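Local coordinates for protein aquaporin AqpM (Methanothermobacter marburgensis str. Marburg, PDB 2F2B) that forms a tetrameric membrane channel that lets water cross in both directions under osmotic drive and also allows a transient rise in glycerol flux, at residues 124-127 with 131-134; 114-119 with 211-216. All coordinates share one frame; numbering follows the deposited sequence.

Interaction 1: 124-127 with 131-134; sequences IGAA and GLGA
With its CG placed beside the backbone N and anti to the carbonyl carbon (chi1 -72°), L132 turns its isobutyl group along the same side as its own N-H, and both then meet the helical residues A126 and A127. The extended second torsion spreads the branches over the two alanines. CD2 lies 3.9 Å from the CB of A126, while CG comes within 3.8 Å of the CB of A127 and CD1 reaches that same methyl from a little further off. Beside these apolar contacts, the N-H of L132 donates to the carbonyl oxygen of A126, N to O 2.7 Å, in a short and fairly straight bond (156° at the hydrogen). The donor stands 18° off the carbonyl plane.

A second link, from G131 N to A127 O at 2.9 Å, is bent and weak, so the L132 bond is the firmer of the two. Reaching from L132 back to a residue six positions earlier, this firmer bond closes a turn wider than that of an alpha helix. It forms where the short helix 125-128 gives way to the loop leading to helix 143-166. G131, L132 and G133 in succession adopt left-handed backbone torsions, and the N of A134 bonds to the O of G131 at 2.9 Å, closing one short turn of that hand. This loop is the extracellular connection between the two tandem repeats of the aquaporin fold.

L132 also packs against helix 100-122 and against N209 and D210 of helix 200-214. The next residue, G133, gives its carbonyl oxygen to NH2 of R202, the arginine directly after the second NPA motif, whose counterpart in aquaporins lines the selectivity filter.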
ATOM      1  N   ILE A 124      24.106   6.279 -16.898  1.00 18.72           N
ATOM      2  CA  ILE A 124      23.959   5.411 -18.062  1.00 18.85           C
ATOM      3  C   ILE A 124      23.466   4.002 -17.734  1.00 17.02           C
ATOM      4  O   ILE A 124      22.791   3.370 -18.550  1.00 16.82           O
ATOM      5  CB  ILE A 124      25.292   5.314 -18.849  1.00 20.41           C
ATOM      6  CG1 ILE A 124      25.050   4.624 -20.195  1.00 20.63           C
ATOM      7  CG2 ILE A 124      26.325   4.552 -18.036  1.00 20.52           C
ATOM      8  CD1 ILE A 124      24.119   5.398 -21.118  1.00 21.84           C
ATOM      9  N   GLY A 125      23.789   3.514 -16.539  1.00 16.01           N
ATOM     10  CA  GLY A 125      23.357   2.184 -16.139  1.00 15.76           C
ATOM     11  C   GLY A 125      21.846   2.005 -16.130  1.00 15.02           C
ATOM     12  O   GLY A 125      21.341   0.885 -16.250  1.00 16.33           O
ATOM     13  N   ALA A 126      21.112   3.105 -15.992  1.00 15.57           N
ATOM     14  CA  ALA A 126      19.654   3.035 -15.978  1.00 14.80           C
ATOM     15  C   ALA A 126      19.153   2.494 -17.314  1.00 15.79           C
ATOM     16  O   ALA A 126      18.071   1.913 -17.396  1.00 13.66           O
ATOM     17  CB  ALA A 126      19.066   4.415 -15.719  1.00 14.69           C
ATOM     18  N   ALA A 127      19.952   2.686 -18.361  1.00 15.66           N
ATOM     19  CA  ALA A 127      19.591   2.218 -19.690  1.00 17.04           C
ATOM     20  C   ALA A 127      20.296   0.914 -20.056  1.00 17.05           C
ATOM     21  O   ALA A 127      19.658  -0.028 -20.522  1.00 17.18           O
ATOM     22  CB  ALA A 127      19.909   3.297 -20.728  1.00 17.07           C
ATOM     23  N   GLY A 131      17.457  -0.779 -18.750  1.00 15.71           N
ATOM     24  CA  GLY A 131      16.643  -0.627 -19.945  1.00 15.39           C
ATOM     25  C   GLY A 131      15.615   0.483 -19.830  1.00 14.92           C
ATOM     26  O   GLY A 131      14.615   0.494 -20.553  1.00 15.57           O
ATOM     27  N   LEU A 132      15.870   1.416 -18.916  1.00 14.23           N
ATOM     28  CA  LEU A 132      14.984   2.549 -18.661  1.00 13.23           C
ATOM     29  C   LEU A 132      13.538   2.108 -18.458  1.00 12.83           C
ATOM     30  O   LEU A 132      12.603   2.849 -18.755  1.00 12.09           O
ATOM     31  CB  LEU A 132      15.084   3.572 -19.800  1.00 14.81           C
ATOM     32  CG  LEU A 132      16.403   4.366 -19.829  1.00 14.94           C
ATOM     33  CD1 LEU A 132      16.461   5.255 -21.069  1.00 17.14           C
ATOM     34  CD2 LEU A 132      16.509   5.215 -18.566  1.00 17.09           C
ATOM     35  N   GLY A 133      13.372   0.897 -17.936  1.00 12.53           N
ATOM     36  CA  GLY A 133      12.043   0.363 -17.690  1.00 13.07           C
ATOM     37  C   GLY A 133      11.192   0.176 -18.933  1.00 13.47           C
ATOM     38  O   GLY A 133       9.967   0.285 -18.868  1.00 13.94           O
ATOM     39  N   ALA A 134      11.823  -0.109 -20.070  1.00 12.60           N
ATOM     40  CA  ALA A 134      11.079  -0.313 -21.309  1.00 13.78           C
ATOM     41  C   ALA A 134      10.248  -1.595 -21.231  1.00 13.95           C
ATOM     42  O   ALA A 134      10.699  -2.607 -20.694  1.00 16.44           O
ATOM     43  CB  ALA A 134      12.042  -0.385 -22.497  1.00 14.01           C
TER

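Interaction 2: 114-119 with 211-216; sequences GSFIFL and MIFAGT
This is an apolar contact between two helix ends near the extracellular side of the fold: L119 and F116, on the transmembrane helix 100-122, meet F213, at the end of helix 200-214. The latter helix begins at the second NPA motif and is the second of the two short pore-forming helices that aquaporins fold into the membrane. The backbones stay well apart, with the CA atoms of L119 and F213 9.0 Å from each other, and the side chains fill the interval.

The CB of L119 is directed toward the F213 segment. Its CG is anti to the backbone N (chi1 176°), and the second torsion leaves CD2 as the outermost methyl, extended away from CA and against F213, 3.3 Å from CD2 of that ring and nearly as close to its CG. This is a tight approach for two carbons. The methyl comes in obliquely, at the part of the ring nearest the F213 backbone.

F116, one turn earlier on the same helix, takes the other end of the ring. Its CE1 lies 3.6 Å from CZ of F213, and CD1 is 3.7 Å from CE2, so neighbouring carbons on the rim of each phenyl group run alongside one another. The ring planes are inclined by 33° with centroids 5.8 Å apart, and F213 meets F116 at the edge, near the F116 plane. One face of F213 is occupied by its own neighbour I212, whose CG2 sits over the ring centre.

F116 also packs on N209, one turn earlier than F213 on helix 200-214. No hydrogen bond or charge joins the two segments. What holds them together is therefore probably dispersion and the burial of apolar surface, with little directional preference.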
ATOM      1  N   GLY A 114      10.757  12.640 -19.955  1.00 14.65           N
ATOM      2  CA  GLY A 114      10.804  12.041 -18.631  1.00 14.81           C
ATOM      3  C   GLY A 114      11.869  10.963 -18.552  1.00 15.00           C
ATOM      4  O   GLY A 114      12.631  10.886 -17.583  1.00 15.17           O
ATOM      5  N   SER A 115      11.923  10.126 -19.584  1.00 13.53           N
ATOM      6  CA  SER A 115      12.900   9.044 -19.647  1.00 14.32           C
ATOM      7  C   SER A 115      14.313   9.621 -19.751  1.00 14.66           C
ATOM      8  O   SER A 115      15.238   9.146 -19.099  1.00 14.81           O
ATOM      9  CB  SER A 115      12.609   8.152 -20.859  1.00 14.99           C
ATOM     10  OG  SER A 115      13.487   7.042 -20.899  1.00 17.44           O
ATOM     11  N   PHE A 116      14.468  10.653 -20.574  1.00 15.37           N
ATOM     12  CA  PHE A 116      15.768  11.291 -20.762  1.00 14.77           C
ATOM     13  C   PHE A 116      16.306  11.910 -19.475  1.00 15.06           C
ATOM     14  O   PHE A 116      17.472  11.723 -19.121  1.00 14.75           O
ATOM     15  CB  PHE A 116      15.672  12.378 -21.832  1.00 16.36           C
ATOM     16  CG  PHE A 116      16.945  13.149 -22.020  1.00 18.43           C
ATOM     17  CD1 PHE A 116      18.064  12.543 -22.586  1.00 19.13           C
ATOM     18  CD2 PHE A 116      17.034  14.474 -21.607  1.00 19.97           C
ATOM     19  CE1 PHE A 116      19.258  13.250 -22.738  1.00 20.26           C
ATOM     20  CE2 PHE A 116      18.222  15.190 -21.754  1.00 21.29           C
ATOM     21  CZ  PHE A 116      19.335  14.576 -22.320  1.00 21.03           C
ATOM     22  N   ILE A 117      15.457  12.656 -18.778  1.00 14.28           N
ATOM     23  CA  ILE A 117      15.876  13.300 -17.541  1.00 13.89           C
ATOM     24  C   ILE A 117      16.170  12.263 -16.460  1.00 13.62           C
ATOM     25  O   ILE A 117      17.073  12.454 -15.649  1.00 13.66           O
ATOM     26  CB  ILE A 117      14.816  14.319 -17.057  1.00 14.26           C
ATOM     27  CG1 ILE A 117      14.721  15.475 -18.064  1.00 14.22           C
ATOM     28  CG2 ILE A 117      15.189  14.865 -15.678  1.00 14.35           C
ATOM     29  CD1 ILE A 117      16.021  16.274 -18.228  1.00 15.97           C
ATOM     30  N   PHE A 118      15.427  11.160 -16.446  1.00 13.22           N
ATOM     31  CA  PHE A 118      15.706  10.132 -15.452  1.00 11.79           C
ATOM     32  C   PHE A 118      17.092   9.549 -15.729  1.00 11.78           C
ATOM     33  O   PHE A 118      17.875   9.298 -14.812  1.00 12.16           O
ATOM     34  CB  PHE A 118      14.682   9.002 -15.497  1.00 11.99           C
ATOM     35  CG  PHE A 118      14.934   7.948 -14.464  1.00 12.39           C
ATOM     36  CD1 PHE A 118      14.592   8.171 -13.133  1.00 11.69           C
ATOM     37  CD2 PHE A 118      15.605   6.778 -14.798  1.00 13.22           C
ATOM     38  CE1 PHE A 118      14.924   7.242 -12.145  1.00 13.13           C
ATOM     39  CE2 PHE A 118      15.941   5.845 -13.818  1.00 14.07           C
ATOM     40  CZ  PHE A 118      15.601   6.081 -12.490  1.00 13.12           C
ATOM     41  N   LEU A 119      17.387   9.331 -17.004  1.00 12.91           N
ATOM     42  CA  LEU A 119      18.679   8.785 -17.399  1.00 14.46           C
ATOM     43  C   LEU A 119      19.806   9.689 -16.896  1.00 14.12           C
ATOM     44  O   LEU A 119      20.854   9.208 -16.464  1.00 15.32           O
ATOM     45  CB  LEU A 119      18.743   8.662 -18.923  1.00 15.97           C
ATOM     46  CG  LEU A 119      20.058   8.187 -19.540  1.00 17.02           C
ATOM     47  CD1 LEU A 119      20.380   6.770 -19.089  1.00 18.37           C
ATOM     48  CD2 LEU A 119      19.929   8.253 -21.053  1.00 20.39           C
ATOM     49  N   MET A 211      17.127   3.331 -27.467  1.00 21.25           N
ATOM     50  CA  MET A 211      17.721   3.269 -28.794  1.00 24.60           C
ATOM     51  C   MET A 211      18.910   4.218 -28.896  1.00 26.15           C
ATOM     52  O   MET A 211      19.982   3.838 -29.367  1.00 26.61           O
ATOM     53  CB  MET A 211      16.675   3.637 -29.848  1.00 25.54           C
ATOM     54  CG  MET A 211      17.248   3.904 -31.230  1.00 30.55           C
ATOM     55  SD  MET A 211      15.973   4.380 -32.409  1.00 36.16           S
ATOM     56  CE  MET A 211      15.752   6.104 -32.002  1.00 34.36           C
ATOM     57  N   ILE A 212      18.712   5.449 -28.440  1.00 26.89           N
ATOM     58  CA  ILE A 212      19.745   6.478 -28.498  1.00 29.07           C
ATOM     59  C   ILE A 212      20.913   6.295 -27.533  1.00 30.59           C
ATOM     60  O   ILE A 212      22.063   6.553 -27.896  1.00 31.55           O
ATOM     61  CB  ILE A 212      19.136   7.874 -28.237  1.00 29.55           C
ATOM     62  CG1 ILE A 212      18.057   8.176 -29.278  1.00 30.23           C
ATOM     63  CG2 ILE A 212      20.228   8.939 -28.272  1.00 31.33           C
ATOM     64  CD1 ILE A 212      17.277   9.446 -29.000  1.00 30.34           C
ATOM     65  N   PHE A 213      20.627   5.845 -26.315  1.00 30.24           N
ATOM     66  CA  PHE A 213      21.670   5.691 -25.305  1.00 30.64           C
ATOM     67  C   PHE A 213      22.081   4.273 -24.922  1.00 30.68           C
ATOM     68  O   PHE A 213      23.140   4.076 -24.328  1.00 32.67           O
ATOM     69  CB  PHE A 213      21.258   6.466 -24.050  1.00 29.67           C
ATOM     70  CG  PHE A 213      21.019   7.928 -24.300  1.00 30.59           C
ATOM     71  CD1 PHE A 213      22.086   8.792 -24.528  1.00 31.55           C
ATOM     72  CD2 PHE A 213      19.725   8.437 -24.347  1.00 30.36           C
ATOM     73  CE1 PHE A 213      21.868  10.143 -24.800  1.00 31.28           C
ATOM     74  CE2 PHE A 213      19.495   9.782 -24.616  1.00 31.02           C
ATOM     75  CZ  PHE A 213      20.569  10.638 -24.844  1.00 31.83           C
ATOM     76  N   ALA A 214      21.261   3.282 -25.251  1.00 29.83           N
ATOM     77  CA  ALA A 214      21.600   1.902 -24.917  1.00 29.33           C
ATOM     78  C   ALA A 214      21.829   1.066 -26.170  1.00 28.11           C
ATOM     79  O   ALA A 214      22.232  -0.094 -26.085  1.00 28.70           O
ATOM     80  CB  ALA A 214      20.497   1.279 -24.069  1.00 29.79           C
ATOM     81  N   GLY A 215      21.574   1.659 -27.332  1.00 27.65           N
ATOM     82  CA  GLY A 215      21.755   0.936 -28.578  1.00 25.77           C
ATOM     83  C   GLY A 215      20.796  -0.235 -28.679  1.00 25.91           C
ATOM     84  O   GLY A 215      21.015  -1.170 -29.454  1.00 24.82           O
ATOM     85  N   THR A 216      19.727  -0.185 -27.889  1.00 24.77           N
ATOM     86  CA  THR A 216      18.728  -1.246 -27.886  1.00 25.02           C
ATOM     87  C   THR A 216      17.564  -0.861 -28.792  1.00 24.41           C
ATOM     88  O   THR A 216      16.979   0.214 -28.646  1.00 24.45           O
ATOM     89  CB  THR A 216      18.195  -1.506 -26.462  1.00 26.67           C
ATOM     90  OG1 THR A 216      19.299  -1.710 -25.570  1.00 28.93           O
ATOM     91  CG2 THR A 216      17.308  -2.740 -26.444  1.00 27.57           C
TER

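Overall arrangement
Interactions 1 and 2 lie side by side, their centres about 7 Å apart, and interaction 1 is nested within the chain loop that interaction 2 closes. L119 belongs to both neighbourhoods: while CD2 serves interaction 2, CD1 lies 3.9 Å from the CB of A127. On the same helix the OG of S115 lies 3.5 Å from CD1 of L132, and I124 CD1 reaches the carbonyl oxygen of F213 at 3.6 Å. Helix 100-122, helix 125-128 with its following loop, and helix 200-214 are thus in mutual contact. Both contacts have a tie to the pore: interaction 2 involves helix 200-214, which starts in the second NPA motif, and the loop of interaction 1 reaches that helix through R202.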